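Local coordinates for probable branched-chain amino acid ABC transporter, amino acid binding protein (Thermus thermophilus, PDB 3LKB) that probably binds branched-chain amino acids, with valine held in its pocket here, and hands them to an ABC transporter for uptake, at residues Gln6-Phe11 against Lys309-Glu314; Ala132-Ile137 against Glu161-Ala166; Arg168-Gln173 against Ser375-Lys380; Val298-Arg303 against Tyr317-Gly322. The protein carries 2 engineered substitutions. One frame throughout, in Å; residues are numbered along the deposited sequence.

Contact 1: Gln6-Phe11 against Lys309-Glu314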
# COMPACT_ATOMS: atom_id res chain seq x y z
N GLN A 6 30.03 11.47 -9.78
CA GLN A 6 28.88 11.98 -10.55
C GLN A 6 27.55 11.44 -10.02
O GLN A 6 27.47 10.37 -9.40
CB GLN A 6 29.04 11.67 -12.03
CG GLN A 6 29.04 10.18 -12.31
CD GLN A 6 29.24 9.86 -13.77
OE1 GLN A 6 28.41 10.21 -14.62
NE2 GLN A 6 30.36 9.20 -14.08
N GLN A 7 26.48 12.20 -10.26
CA GLN A 7 25.16 11.76 -9.87
C GLN A 7 24.47 11.00 -11.02
O GLN A 7 24.45 11.48 -12.19
CB GLN A 7 24.32 12.96 -9.42
CG GLN A 7 22.99 12.52 -8.84
CD GLN A 7 22.20 13.66 -8.24
OE1 GLN A 7 21.81 13.59 -7.06
NE2 GLN A 7 21.94 14.71 -9.04
N VAL A 8 23.94 9.83 -10.68
CA VAL A 8 23.14 9.04 -11.60
C VAL A 8 21.76 8.62 -10.99
O VAL A 8 21.66 8.06 -9.88
CB VAL A 8 23.91 7.79 -12.12
CG1 VAL A 8 22.96 6.82 -12.83
CG2 VAL A 8 25.07 8.20 -13.05
N THR A 9 20.70 8.92 -11.74
CA THR A 9 19.36 8.63 -11.32
C THR A 9 18.85 7.27 -11.73
O THR A 9 18.88 6.85 -12.91
CB THR A 9 18.41 9.70 -11.71
OG1 THR A 9 18.78 10.90 -11.00
CG2 THR A 9 16.97 9.29 -11.27
N LEU A 10 18.39 6.57 -10.70
CA LEU A 10 17.81 5.27 -10.86
C LEU A 10 16.33 5.52 -10.60
O LEU A 10 15.95 5.88 -9.50
CB LEU A 10 18.41 4.33 -9.83
CG LEU A 10 18.34 2.87 -10.28
CD1 LEU A 10 18.94 2.77 -11.66
CD2 LEU A 10 19.09 2.00 -9.32
N PHE A 11 15.51 5.38 -11.64
CA PHE A 11 14.12 5.78 -11.55
C PHE A 11 13.18 4.59 -11.79
O PHE A 11 13.29 3.86 -12.76
CB PHE A 11 13.86 6.97 -12.49
CG PHE A 11 12.42 7.16 -12.90
CD1 PHE A 11 11.54 7.94 -12.13
CD2 PHE A 11 11.94 6.59 -14.08
CE1 PHE A 11 10.22 8.15 -12.54
CE2 PHE A 11 10.64 6.79 -14.49
CZ PHE A 11 9.77 7.58 -13.70
N LYS A 309 33.73 4.59 -19.28
CA LYS A 309 33.96 5.68 -18.33
C LYS A 309 32.95 6.84 -18.55
O LYS A 309 33.18 7.99 -18.18
CB LYS A 309 35.48 6.04 -18.28
CG LYS A 309 35.87 7.53 -18.15
CD LYS A 309 35.97 8.04 -16.67
CE LYS A 309 36.42 9.54 -16.59
NZ LYS A 309 37.81 9.83 -17.10
N ARG A 310 31.82 6.51 -19.14
CA ARG A 310 30.71 7.45 -19.30
C ARG A 310 29.44 6.63 -19.16
O ARG A 310 29.41 5.45 -19.51
CB ARG A 310 30.74 8.18 -20.66
CG ARG A 310 30.29 7.36 -21.85
CD ARG A 310 30.07 8.20 -23.14
NE ARG A 310 31.18 8.03 -24.10
CZ ARG A 310 31.19 7.22 -25.17
NH1 ARG A 310 30.13 6.47 -25.49
NH2 ARG A 310 32.27 7.17 -25.96
N ILE A 311 28.39 7.24 -18.62
CA ILE A 311 27.18 6.54 -18.33
C ILE A 311 26.04 7.21 -19.07
O ILE A 311 25.58 8.31 -18.69
CB ILE A 311 26.93 6.44 -16.79
CG1 ILE A 311 27.84 5.36 -16.18
CG2 ILE A 311 25.49 6.09 -16.49
CD1 ILE A 311 28.17 5.61 -14.74
N THR A 312 25.58 6.53 -20.11
CA THR A 312 24.47 6.99 -20.95
C THR A 312 23.54 5.83 -21.37
O THR A 312 23.87 4.64 -21.18
CB THR A 312 24.96 7.77 -22.20
OG1 THR A 312 24.29 7.25 -23.35
CG2 THR A 312 26.35 7.48 -22.49
N ASN A 313 22.38 6.19 -21.91
CA ASN A 313 21.48 5.19 -22.46
C ASN A 313 22.19 4.28 -23.47
O ASN A 313 21.87 3.08 -23.58
CB ASN A 313 20.23 5.82 -23.09
CG ASN A 313 20.57 6.87 -24.19
OD1 ASN A 313 21.60 7.53 -24.14
ND2 ASN A 313 19.69 7.01 -25.16
N GLU A 314 23.14 4.85 -24.20
CA GLU A 314 23.89 4.06 -25.17
C GLU A 314 24.89 3.12 -24.53
O GLU A 314 24.95 1.95 -24.89
CB GLU A 314 24.54 4.95 -26.23
CG GLU A 314 23.50 5.62 -27.15
CD GLU A 314 24.04 6.90 -27.82
OE1 GLU A 314 25.06 6.85 -28.55
OE2 GLU A 314 23.42 7.97 -27.60

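Contact 2: Ala132-Ile137 against Glu161-Ala166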
# COMPACT_ATOMS: atom_id res chain seq x y z
N ALA A 132 3.47 -23.29 -19.39
CA ALA A 132 4.15 -24.28 -18.60
C ALA A 132 3.18 -24.97 -17.65
O ALA A 132 3.21 -26.15 -17.54
CB ALA A 132 5.35 -23.71 -17.89
N LEU A 133 2.37 -24.20 -16.98
CA LEU A 133 1.28 -24.72 -16.17
C LEU A 133 0.27 -25.63 -16.95
O LEU A 133 -0.18 -26.66 -16.43
CB LEU A 133 0.49 -23.55 -15.54
CG LEU A 133 1.25 -22.76 -14.49
CD1 LEU A 133 0.54 -21.50 -14.19
CD2 LEU A 133 1.54 -23.60 -13.20
N LEU A 134 -0.12 -25.22 -18.14
CA LEU A 134 -1.02 -26.04 -18.94
C LEU A 134 -0.36 -27.35 -19.28
O LEU A 134 -1.06 -28.37 -19.32
CB LEU A 134 -1.47 -25.36 -20.22
CG LEU A 134 -2.36 -24.12 -20.04
CD1 LEU A 134 -2.59 -23.41 -21.38
CD2 LEU A 134 -3.68 -24.46 -19.40
N GLU A 135 0.95 -27.33 -19.53
CA GLU A 135 1.64 -28.55 -19.86
C GLU A 135 1.52 -29.45 -18.65
O GLU A 135 1.13 -30.61 -18.75
CB GLU A 135 3.11 -28.30 -20.15
CG GLU A 135 3.39 -27.91 -21.59
CD GLU A 135 4.90 -27.99 -21.95
OE1 GLU A 135 5.53 -26.88 -21.96
OE2 GLU A 135 5.42 -29.14 -22.19
N TYR A 136 1.81 -28.89 -17.49
CA TYR A 136 1.71 -29.61 -16.25
C TYR A 136 0.27 -30.17 -16.09
O TYR A 136 0.11 -31.32 -15.73
CB TYR A 136 2.11 -28.69 -15.10
CG TYR A 136 2.12 -29.38 -13.78
CD1 TYR A 136 3.30 -29.83 -13.23
CD2 TYR A 136 0.94 -29.64 -13.11
CE1 TYR A 136 3.31 -30.52 -12.02
CE2 TYR A 136 0.93 -30.31 -11.89
CZ TYR A 136 2.12 -30.74 -11.37
OH TYR A 136 2.14 -31.39 -10.19
N ILE A 137 -0.76 -29.37 -16.37
CA ILE A 137 -2.12 -29.90 -16.34
C ILE A 137 -2.31 -31.13 -17.26
O ILE A 137 -2.91 -32.12 -16.83
CB ILE A 137 -3.18 -28.83 -16.68
CG1 ILE A 137 -3.32 -27.81 -15.56
CG2 ILE A 137 -4.55 -29.51 -16.96
CD1 ILE A 137 -3.97 -26.49 -16.01
N GLU A 161 -4.22 -15.38 -25.07
CA GLU A 161 -4.06 -15.96 -26.40
C GLU A 161 -3.05 -17.12 -26.51
O GLU A 161 -3.33 -18.13 -27.17
CB GLU A 161 -3.79 -14.88 -27.43
CG GLU A 161 -5.10 -14.10 -27.79
CD GLU A 161 -6.38 -15.01 -27.99
OE1 GLU A 161 -6.37 -15.88 -28.92
OE2 GLU A 161 -7.37 -14.82 -27.21
N ASP A 162 -1.89 -17.01 -25.85
CA ASP A 162 -0.94 -18.12 -25.86
C ASP A 162 -1.50 -19.32 -25.15
O ASP A 162 -1.23 -20.46 -25.54
CB ASP A 162 0.44 -17.68 -25.34
CG ASP A 162 1.11 -16.67 -26.27
OD1 ASP A 162 0.96 -16.81 -27.50
OD2 ASP A 162 1.77 -15.71 -25.82
N ALA A 163 -2.35 -19.09 -24.16
CA ALA A 163 -2.98 -20.21 -23.46
C ALA A 163 -4.01 -20.94 -24.33
O ALA A 163 -4.09 -22.15 -24.32
CB ALA A 163 -3.62 -19.73 -22.19
N ARG A 164 -4.80 -20.19 -25.09
CA ARG A 164 -5.81 -20.81 -25.91
C ARG A 164 -5.10 -21.68 -26.93
O ARG A 164 -5.43 -22.88 -27.11
CB ARG A 164 -6.71 -19.78 -26.60
CG ARG A 164 -7.64 -19.01 -25.65
CD ARG A 164 -8.73 -18.28 -26.47
NE ARG A 164 -9.57 -17.32 -25.73
CZ ARG A 164 -10.70 -17.64 -25.10
NH1 ARG A 164 -11.10 -18.91 -25.08
NH2 ARG A 164 -11.43 -16.71 -24.47
N LYS A 165 -4.10 -21.12 -27.60
CA LYS A 165 -3.50 -21.95 -28.59
C LYS A 165 -2.72 -23.12 -28.01
O LYS A 165 -2.72 -24.18 -28.61
CB LYS A 165 -2.80 -21.18 -29.72
CG LYS A 165 -1.60 -20.44 -29.40
CD LYS A 165 -1.89 -18.92 -29.40
CE LYS A 165 -2.39 -18.40 -30.73
NZ LYS A 165 -1.45 -17.37 -31.27
N ALA A 166 -2.09 -22.96 -26.83
CA ALA A 166 -1.45 -24.08 -26.14
C ALA A 166 -2.47 -25.13 -25.71
O ALA A 166 -2.20 -26.31 -25.84
CB ALA A 166 -0.61 -23.60 -24.93

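Contact 3: Arg168-Gln173 against Ser375-Lys380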
# COMPACT_ATOMS: atom_id res chain seq x y z
N ARG A 168 -5.26 -25.86 -27.08
CA ARG A 168 -5.62 -26.55 -28.27
C ARG A 168 -4.55 -27.62 -28.56
O ARG A 168 -4.87 -28.79 -28.76
CB ARG A 168 -5.83 -25.55 -29.42
CG ARG A 168 -5.57 -26.15 -30.80
CD ARG A 168 -5.57 -25.07 -31.91
NE ARG A 168 -5.93 -25.60 -33.25
CZ ARG A 168 -5.21 -26.46 -33.98
NH1 ARG A 168 -4.05 -26.99 -33.53
NH2 ARG A 168 -5.67 -26.82 -35.18
N GLU A 169 -3.28 -27.23 -28.52
CA GLU A 169 -2.22 -28.17 -28.91
C GLU A 169 -2.13 -29.38 -28.00
O GLU A 169 -1.73 -30.45 -28.44
CB GLU A 169 -0.87 -27.47 -28.97
CG GLU A 169 -0.66 -26.61 -30.21
CD GLU A 169 -0.21 -27.44 -31.41
OE1 GLU A 169 0.40 -28.51 -31.20
OE2 GLU A 169 -0.48 -27.03 -32.57
N LEU A 170 -2.52 -29.20 -26.74
CA LEU A 170 -2.39 -30.19 -25.67
C LEU A 170 -3.64 -31.03 -25.52
O LEU A 170 -3.66 -31.96 -24.73
CB LEU A 170 -2.15 -29.48 -24.33
CG LEU A 170 -0.79 -28.85 -24.11
CD1 LEU A 170 -0.91 -27.93 -22.94
CD2 LEU A 170 0.36 -29.90 -23.92
N GLY A 171 -4.69 -30.66 -26.23
CA GLY A 171 -5.97 -31.32 -26.12
C GLY A 171 -6.75 -30.97 -24.87
O GLY A 171 -7.53 -31.80 -24.38
N LEU A 172 -6.57 -29.75 -24.32
CA LEU A 172 -7.31 -29.33 -23.13
C LEU A 172 -8.46 -28.45 -23.55
O LEU A 172 -8.45 -27.87 -24.62
CB LEU A 172 -6.42 -28.53 -22.18
CG LEU A 172 -5.10 -29.15 -21.72
CD1 LEU A 172 -4.37 -28.20 -20.80
CD2 LEU A 172 -5.26 -30.52 -21.06
N GLN A 173 -9.47 -28.31 -22.72
CA GLN A 173 -10.43 -27.31 -23.10
C GLN A 173 -10.56 -26.16 -22.12
O GLN A 173 -10.81 -26.34 -20.93
CB GLN A 173 -11.74 -27.94 -23.48
CG GLN A 173 -12.53 -28.53 -22.39
CD GLN A 173 -13.85 -29.04 -22.95
OE1 GLN A 173 -14.89 -28.36 -22.90
NE2 GLN A 173 -13.81 -30.23 -23.53
N SER A 375 9.89 -23.69 -21.83
CA SER A 375 8.78 -24.36 -22.55
C SER A 375 8.92 -24.27 -24.08
O SER A 375 8.69 -23.22 -24.66
CB SER A 375 7.42 -23.81 -22.13
OG SER A 375 6.41 -24.34 -22.99
N ALA A 376 9.30 -25.36 -24.73
CA ALA A 376 9.31 -25.36 -26.19
C ALA A 376 7.88 -25.17 -26.75
O ALA A 376 7.70 -24.46 -27.77
CB ALA A 376 9.93 -26.63 -26.71
N LEU A 377 6.87 -25.76 -26.10
CA LEU A 377 5.47 -25.48 -26.48
C LEU A 377 5.14 -23.96 -26.59
O LEU A 377 4.56 -23.48 -27.58
CB LEU A 377 4.49 -26.15 -25.54
CG LEU A 377 3.00 -25.98 -25.90
CD1 LEU A 377 2.74 -26.33 -27.37
CD2 LEU A 377 2.09 -26.84 -25.02
N PHE A 378 5.50 -23.20 -25.56
CA PHE A 378 5.39 -21.75 -25.62
C PHE A 378 6.01 -21.18 -26.89
O PHE A 378 5.43 -20.29 -27.54
CB PHE A 378 6.03 -21.08 -24.40
CG PHE A 378 6.36 -19.62 -24.63
CD1 PHE A 378 5.36 -18.70 -24.81
CD2 PHE A 378 7.67 -19.20 -24.69
CE1 PHE A 378 5.65 -17.34 -25.05
CE2 PHE A 378 7.95 -17.86 -24.91
CZ PHE A 378 6.94 -16.93 -25.10
N ARG A 379 7.20 -21.65 -27.25
CA ARG A 379 7.82 -21.09 -28.44
C ARG A 379 7.07 -21.50 -29.72
O ARG A 379 6.88 -20.65 -30.59
CB ARG A 379 9.32 -21.37 -28.50
CG ARG A 379 10.11 -20.71 -27.43
CD ARG A 379 11.39 -21.46 -27.18
NE ARG A 379 12.28 -20.79 -26.23
CZ ARG A 379 12.04 -20.59 -24.92
NH1 ARG A 379 10.92 -21.01 -24.34
NH2 ARG A 379 12.95 -19.99 -24.16
N LYS A 380 6.60 -22.75 -29.82
CA LYS A 380 5.79 -23.07 -31.00
C LYS A 380 4.52 -22.22 -31.13
O LYS A 380 4.31 -21.63 -32.17
CB LYS A 380 5.49 -24.57 -31.23
CG LYS A 380 4.92 -25.33 -30.06
CD LYS A 380 6.00 -26.24 -29.29
CE LYS A 380 6.16 -27.72 -29.84
NZ LYS A 380 6.41 -28.76 -28.80

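Contact 4: Val298-Arg303 against Tyr317-Gly322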
# COMPACT_ATOMS: atom_id res chain seq x y z
N VAL A 298 21.85 -1.61 -11.91
CA VAL A 298 23.08 -1.23 -11.31
C VAL A 298 24.25 -2.02 -11.93
O VAL A 298 25.33 -1.47 -12.19
CB VAL A 298 23.04 -1.35 -9.78
CG1 VAL A 298 24.47 -1.15 -9.18
CG2 VAL A 298 22.03 -0.36 -9.22
N GLU A 299 24.08 -3.29 -12.23
CA GLU A 299 25.24 -3.95 -12.87
C GLU A 299 25.55 -3.42 -14.28
O GLU A 299 26.69 -3.37 -14.68
CB GLU A 299 25.11 -5.48 -12.82
CG GLU A 299 26.14 -6.29 -13.67
CD GLU A 299 27.55 -6.33 -13.10
OE1 GLU A 299 27.75 -5.73 -12.03
OE2 GLU A 299 28.46 -6.97 -13.70
N ALA A 300 24.55 -3.02 -15.06
CA ALA A 300 24.84 -2.51 -16.40
C ALA A 300 25.49 -1.12 -16.33
O ALA A 300 26.38 -0.83 -17.15
CB ALA A 300 23.61 -2.46 -17.24
N ILE A 301 25.10 -0.26 -15.39
CA ILE A 301 25.76 1.01 -15.11
C ILE A 301 27.24 0.82 -14.74
O ILE A 301 28.08 1.56 -15.17
CB ILE A 301 25.02 1.87 -13.99
CG1 ILE A 301 23.66 2.39 -14.40
CG2 ILE A 301 25.85 2.97 -13.52
CD1 ILE A 301 23.21 1.85 -15.56
N ARG A 302 27.52 -0.18 -13.95
CA ARG A 302 28.86 -0.51 -13.55
C ARG A 302 29.72 -0.95 -14.72
O ARG A 302 30.81 -0.52 -14.86
CB ARG A 302 28.89 -1.57 -12.43
CG ARG A 302 30.23 -1.79 -11.85
CD ARG A 302 30.36 -3.00 -11.02
NE ARG A 302 30.21 -4.17 -11.80
CZ ARG A 302 31.17 -4.79 -12.45
NH1 ARG A 302 32.40 -4.37 -12.40
NH2 ARG A 302 30.87 -5.82 -13.14
N ARG A 303 29.18 -1.80 -15.56
CA ARG A 303 29.84 -2.21 -16.76
C ARG A 303 30.03 -1.08 -17.74
O ARG A 303 31.05 -0.93 -18.30
CB ARG A 303 29.17 -3.41 -17.38
CG ARG A 303 29.46 -4.67 -16.69
CD ARG A 303 28.39 -5.58 -16.87
NE ARG A 303 28.49 -6.81 -16.15
CZ ARG A 303 28.33 -7.98 -16.70
NH1 ARG A 303 28.18 -8.02 -17.97
NH2 ARG A 303 28.35 -9.06 -16.00
N TYR A 317 23.03 0.44 -22.68
CA TYR A 317 22.55 -0.50 -23.69
C TYR A 317 23.64 -1.55 -24.04
O TYR A 317 23.37 -2.77 -24.01
CB TYR A 317 21.96 0.23 -24.92
CG TYR A 317 21.60 -0.72 -26.07
CD1 TYR A 317 20.38 -1.40 -26.08
CD2 TYR A 317 22.46 -0.94 -27.13
CE1 TYR A 317 20.03 -2.29 -27.11
CE2 TYR A 317 22.13 -1.83 -28.17
CZ TYR A 317 20.92 -2.51 -28.14
OH TYR A 317 20.56 -3.40 -29.12
N GLN A 318 24.87 -1.08 -24.28
CA GLN A 318 26.00 -1.93 -24.75
C GLN A 318 26.43 -2.88 -23.68
O GLN A 318 26.81 -4.02 -23.94
CB GLN A 318 27.21 -1.09 -25.19
CG GLN A 318 27.01 -0.22 -26.45
CD GLN A 318 26.69 -1.07 -27.68
OE1 GLN A 318 27.21 -2.18 -27.82
NE2 GLN A 318 25.83 -0.55 -28.57
N ALA A 319 26.37 -2.42 -22.45
CA ALA A 319 26.62 -3.28 -21.29
C ALA A 319 25.57 -4.40 -21.20
O ALA A 319 25.92 -5.53 -20.93
CB ALA A 319 26.65 -2.45 -20.01
N ILE A 320 24.31 -4.11 -21.46
CA ILE A 320 23.27 -5.15 -21.35
C ILE A 320 23.36 -6.23 -22.43
O ILE A 320 23.23 -7.41 -22.11
CB ILE A 320 21.85 -4.50 -21.37
CG1 ILE A 320 21.56 -3.78 -20.04
CG2 ILE A 320 20.73 -5.49 -21.80
CD1 ILE A 320 20.48 -2.77 -20.24
N VAL A 321 23.61 -5.83 -23.68
CA VAL A 321 23.65 -6.77 -24.82
C VAL A 321 24.97 -7.51 -24.89
O VAL A 321 25.09 -8.45 -25.67
CB VAL A 321 23.36 -6.11 -26.22
CG1 VAL A 321 22.01 -5.41 -26.25
CG2 VAL A 321 24.43 -5.10 -26.60
N GLY A 322 25.95 -7.09 -24.11
CA GLY A 322 27.17 -7.88 -23.90
C GLY A 322 27.12 -8.78 -22.66
O GLY A 322 28.12 -9.45 -22.33
O HOH W 1 28.16 -6.47 -20.68

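Contact 1: Gln6-Phe11 against Lys309-Glu314
Val8 and Ile311 meet through one methyl each, CG2 of the valine lying 4.1 Å from CG2 of the isoleucine, and the two side chains cross obliquely, so the branches do not run alongside one another. The valine carries this methyl beside its own backbone N, while CG1 takes the position opposite that nitrogen (chi1 167°). On the isoleucine the roles are exchanged: here it is CG2 that lies opposite the backbone N, leaving the longer arm, CG1 and CD1, on the side of the nitrogen. That arm serves the second meeting. Gln6 projects toward the loop with CB, CG and CD in a straight zigzag, and its amide nitrogen NE2 comes within 4.3 Å of Ile311 CD1, a loose van der Waals approach at the more open margin of the contact. Ile311 is thus approached by two alternate residues of strand 6-14, Gln6 and Val8, whose side chains leave the same face. The strand pairs in parallel with strand 47-55 in the Rossmann-like amino-terminal lobe of a periplasmic binding protein, and Ile311 sits in the turn joining helix 285-308 to helix 313-321. Ile301 and Gln305 of the first helix and Val47 of the neighbouring strand add to the lining round its side chain. Lys309, the first residue beyond that helix, has a positive phi, and three residues later Thr312 caps the next one: its OG1 accepts from Glu314 N at 2.8 Å, with an N-H...O angle of 153°. Thr312 N is itself hydrogen-bonded to Thr315 OG1, which also bonds to Arg310 O.

Contact 2: Ala132-Ile137 against Glu161-Ala166
Apolar contact between Leu134 and two alanines, Ala163 and Ala166, makes up the contact between these two helical segments. A single methyl does the touching: Leu134 CD1 lies 3.9 Å from Ala163 CB and 4.1 Å from Ala166 CB. The two alanines are three residues apart and so fall on one side of their helix, with side chains short enough to let the leucine reach the backbone. The same methyl stands 3.5 Å from Ala163 O, a van der Waals approach to the carbonyl. CD1 gets there because the chain runs straight on from CA through CB and CG (chi2 172°). Both helices belong to the carboxy-terminal lobe of the binding protein, where helix 160-170 forms the crossover of a beta-alpha-beta unit between the parallel strands 145-150 and 173-179, and helix 126-140 leads into the first of these strands. Leu172, just beyond the second helix, also touches Leu134. Polar interactions lie to the sides of this buried patch. Asp162 OD2 is hydrogen-bonded to Ser127 OG near the start of helix 126-140, a second tie between the same two helices. Farther out, Arg164 NE and Glu161 OE2 make a long salt bridge of 3.6 Å within one helix.

Contact 3: Arg168-Gln173 against Ser375-Lys380
Leu170 and Leu377 form the close-packed part of this contact, in which a single methyl of one is set against the whole branched end of the other. Leu377 CD2 lies 3.6 Å from Leu170 CG, and both methyls of Leu170 are within 3.8 Å of it. Leu377 reaches across because its CG stands opposite the backbone N (chi1 -177°), carrying the branch outward from helix 376-383; Leu134 of helix 126-140 also touches Leu170, which extends the apolar patch inward. The other methyl, Leu377 CD1, meets only the base of a polar side chain, Glu169 CB at 4.1 Å. From there on the contact is loose. The glutamate bends at chi2, and its carboxylate makes no bond to the opposite segment: Glu169 OE1 and Lys380 NZ stay 6.5 Å apart, and the salt bridge from Arg168 NH1 to Glu169 OE2 is long. Gly171, with positive phi, closes helix 160-170 in a Schellman motif before the chain enters strand 173-179. Ser375 is the N-cap of the carboxy-terminal helix, its OG accepting from Phe378 N at 3.0 Å in a nearly straight bond (174°). Ser375 O in turn takes Arg379 NH1 from well above its carbonyl plane, 61° out of it, and the same guanidinium makes a salt bridge to Glu128. Cohesion between the two segments therefore rests on leucine packing, whereas the directional bonds hold the N-terminal end of helix 376-383 and tie it to helix 126-140; any attraction between Glu169 and Lys380 is probably weak and screened by solvent.

Contact 4: Val298-Arg303 against Tyr317-Gly322
With CG on the side of its backbone N (chi1 -76°) and the chain extended from CG to NE, Arg303 sets CB against Ala319 CB at 3.8 Å while its guanidinium lies back along its own helix, beside Glu299. Ile320, although its CB starts away from the other helix, turns CG1 back beside its own N (chi1 -73°) and so brings it to 3.7 Å from Ala300 CB. Between these two contacts the alanines meet directly. Ala319 CB lies 3.3 Å from Ala300 O, and the small side chains let the short axes approach to 8.1 Å at an angle of 109°. A water in the plane of the Arg303 guanidinium accepts from NH1 and points to Ala319 O, but that second distance is too short to be trusted. NH1 is hydrogen-bonded to Asn327 O as well. Behind the interface, Glu299 is gripped side-on by Arg302, NE giving to OE1 at 2.9 Å and NH2 to OE2 at 2.7 Å; Arg303 joins the same carboxylate, completing a salt-bridge network along one helix. Close crossing of two helices through alanines is here the means by which helix 313-321 packs across helix 285-308 in the amino-terminal lobe of this periplasmic binding protein.

In the fold
The four contacts fall into two pairs, one in each lobe of the binding protein. Contacts 1 and 4, with centres 11 Å apart, share helix 313-321 and join through Ile311 on Ile301 and Leu10 on Val298. Contacts 2 and 3, with centres 5 Å apart, share helix 160-170 and are linked by a probable hydrogen bond between Glu135 and Ser375. About 40 Å separates the centres of contacts 1 and 2. Along the chain, contacts 1 and 3 alternate in their segments, showing that the chain passes between lobes more than once. Valine-pocket residues come from both halves, consistent with a ligand held in the cleft between them.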